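Local coordinates for hypothetical protein (Giardia lamblia, PDB 3I3F) that is of unknown function but belongs to the YjgF-like (endoribonuclease L-PSP) family and forms a trimer that binds pentanoic acid in the crystal, at residues 86-91 with 119-124. Residues are numbered along the deposited sequence; the frame is centred on the assembly and turned at random.
With LEA (pentanoic acid), chain D.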
loop_
_atom_site.group_PDB
_atom_site.type_symbol
_atom_site.label_atom_id
_atom_site.label_comp_id
_atom_site.label_asym_id
_atom_site.label_seq_id
_atom_site.Cartn_x
_atom_site.Cartn_y
_atom_site.Cartn_z
ATOM N N ASN A 86 6.319 -1.725 -2.311
ATOM C CA ASN A 86 5.431 -2.080 -3.415
ATOM C C ASN A 86 6.018 -1.546 -4.710
ATOM O O ASN A 86 6.612 -0.467 -4.726
ATOM C CB ASN A 86 4.046 -1.443 -3.262
ATOM C CG ASN A 86 3.288 -1.891 -2.018
ATOM O OD1 ASN A 86 2.228 -1.335 -1.725
ATOM N ND2 ASN A 86 3.801 -2.881 -1.297
ATOM N N ILE A 87 5.821 -2.282 -5.797
ATOM C CA ILE A 87 6.273 -1.849 -7.112
ATOM C C ILE A 87 5.077 -1.677 -8.039
ATOM O O ILE A 87 4.230 -2.566 -8.139
ATOM C CB ILE A 87 7.238 -2.871 -7.734
ATOM C CG1 ILE A 87 8.475 -3.049 -6.849
ATOM C CG2 ILE A 87 7.656 -2.431 -9.136
ATOM C CD1 ILE A 87 9.089 -4.408 -6.958
ATOM N N PHE A 88 5.011 -0.522 -8.695
ATOM C CA PHE A 88 4.099 -0.312 -9.810
ATOM C C PHE A 88 4.939 -0.214 -11.074
ATOM O O PHE A 88 5.777 0.678 -11.198
ATOM C CB PHE A 88 3.283 0.974 -9.634
ATOM C CG PHE A 88 2.192 0.876 -8.601
ATOM C CD1 PHE A 88 1.157 -0.041 -8.746
ATOM C CD2 PHE A 88 2.181 1.722 -7.499
ATOM C CE1 PHE A 88 0.142 -0.129 -7.799
ATOM C CE2 PHE A 88 1.167 1.641 -6.550
ATOM C CZ PHE A 88 0.148 0.714 -6.701
ATOM N N LEU A 89 4.737 -1.150 -11.996
ATOM C CA LEU A 89 5.358 -1.081 -13.313
ATOM C C LEU A 89 4.334 -0.521 -14.287
ATOM O O LEU A 89 3.140 -0.780 -14.154
ATOM C CB LEU A 89 5.819 -2.465 -13.771
ATOM C CG LEU A 89 6.934 -3.113 -12.945
ATOM C CD1 LEU A 89 7.236 -4.510 -13.467
ATOM C CD2 LEU A 89 8.193 -2.255 -12.949
ATOM N N SER A 90 4.791 0.256 -15.261
ATOM C CA SER A 90 3.878 0.821 -16.246
ATOM C C SER A 90 3.172 -0.289 -17.016
ATOM O O SER A 90 3.777 -1.308 -17.352
ATOM C CB SER A 90 4.626 1.726 -17.225
ATOM O OG SER A 90 3.752 2.199 -18.237
ATOM N N THR A 91 1.889 -0.082 -17.300
ATOM C CA THR A 91 1.138 -0.998 -18.155
ATOM C C THR A 91 1.771 -1.107 -19.548
ATOM O O THR A 91 1.576 -2.102 -20.245
ATOM C CB THR A 91 -0.334 -0.560 -18.292
ATOM O OG1 THR A 91 -0.392 0.832 -18.623
ATOM C CG2 THR A 91 -1.084 -0.797 -16.992
ATOM N N CYS A 119 5.385 -6.641 -3.363
ATOM C CA CYS A 119 4.386 -6.980 -4.364
ATOM C C CYS A 119 4.686 -6.151 -5.602
ATOM O O CYS A 119 5.415 -5.158 -5.536
ATOM C CB CYS A 119 2.964 -6.733 -3.852
ATOM S SG CYS A 119 2.549 -5.011 -3.520
ATOM N N CYS A 120 4.145 -6.581 -6.735
ATOM C CA CYS A 120 4.414 -5.928 -8.007
ATOM C C CYS A 120 3.231 -6.119 -8.941
ATOM O O CYS A 120 2.852 -7.252 -9.249
ATOM C CB CYS A 120 5.683 -6.503 -8.641
ATOM S SG CYS A 120 6.207 -5.659 -10.152
ATOM N N VAL A 121 2.635 -5.012 -9.369
ATOM C CA VAL A 121 1.534 -5.046 -10.325
ATOM C C VAL A 121 1.719 -3.948 -11.359
ATOM O O VAL A 121 2.507 -3.020 -11.157
ATOM C CB VAL A 121 0.165 -4.855 -9.634
ATOM C CG1 VAL A 121 -0.066 -5.942 -8.590
ATOM C CG2 VAL A 121 0.066 -3.470 -9.006
ATOM N N ARG A 122 0.991 -4.066 -12.465
ATOM C CA ARG A 122 1.003 -3.059 -13.523
ATOM C C ARG A 122 -0.046 -1.993 -13.235
ATOM O O ARG A 122 -1.133 -2.304 -12.747
ATOM C CB ARG A 122 0.703 -3.687 -14.885
ATOM C CG ARG A 122 1.634 -4.806 -15.306
ATOM C CD ARG A 122 3.078 -4.355 -15.346
ATOM N NE ARG A 122 3.911 -5.278 -16.111
ATOM C CZ ARG A 122 4.125 -5.178 -17.419
ATOM N NH1 ARG A 122 4.896 -6.063 -18.037
ATOM N NH2 ARG A 122 3.570 -4.192 -18.109
ATOM N N ALA A 123 0.281 -0.740 -13.539
ATOM C CA ALA A 123 -0.649 0.371 -13.352
ATOM C C ALA A 123 -0.323 1.498 -14.322
ATOM O O ALA A 123 0.785 1.568 -14.857
ATOM C CB ALA A 123 -0.593 0.876 -11.918
ATOM N N GLN A 124 -1.300 2.369 -14.553
ATOM C CA GLN A 124 -1.096 3.553 -15.377
ATOM C C GLN A 124 -0.426 4.635 -14.527
ATOM O O GLN A 124 -1.064 5.253 -13.668
ATOM C CB GLN A 124 -2.431 4.042 -15.946
ATOM C CG GLN A 124 -2.331 5.260 -16.858
ATOM C CD GLN A 124 -3.689 5.782 -17.293
ATOM O OE1 GLN A 124 -4.667 5.035 -17.357
ATOM N NE2 GLN A 124 -3.755 7.074 -17.592
HETATM C C2 LEA D . 6.155 -9.862 -6.829
HETATM O O2 LEA D . 6.576 -9.859 -8.006
HETATM C C3 LEA D . 5.263 -10.986 -6.347
HETATM C C4 LEA D . 4.780 -11.875 -7.493
HETATM C C5 LEA D . 4.227 -13.204 -6.985
HETATM C C6 LEA D . 3.303 -13.023 -5.798
HETATM O O1 LEA D . 6.454 -8.959 -6.017
#
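Strands 82-90 and 117-123 run parallel here in a beta-alpha-beta unit, with helix 95-108 in the crossover. Within the chain, 117-123 is an outermost strand of the mixed sheet of this YjgF-like fold. Backbone hydrogen bonds alternate along the pair. I87 N gives to C119 O, and I87 O receives V121 N at 3.2 Å, in the plane of the carbonyl. L89 repeats the pattern with V121 O and A123 N. The bond from A123 N to L89 O is 2.9 Å and lies nearly along the C=O axis.

I87, L89, C120 and R122 share the face that carries helix 95-108. C120 SG, anti to its backbone N, meets both I87 CG2 and L89 CD1 at 3.7 Å. R122 (one of two conformers) is bent at chi2 (-58°) and leans across the neighbouring strand toward its C-terminal end. Its CB lies near L89 O and T91 CG2. CD rests 3.7 Å from L89 CB. NE passes L89 CB more loosely, CD and CZ lie near S90 O, and NH2 comes 3.0 Å from S90 O. The tip is held from outside: NH1 forms a salt bridge with E98 of the crossover helix, and NH2 bonds L93 O.

N86, F88, C119 and V121 occupy the opposite face, toward the neighbouring subunits. F88 and V121 lie side by side, pointing the same way; V121 CG2 is 3.6 Å from F88 CE1, and A123 CB touches F88 CD1. V121 of the third subunit also packs on F88. N86 OD1 bonds N135 ND2 of its own chain and N135 ND2 of the second subunit. Pentanoic acid sits beside the outer strand, hydrogen-bonded to R118; its O1 is 3.3 Å from C119 CA, and its O2 lies near C120 CB.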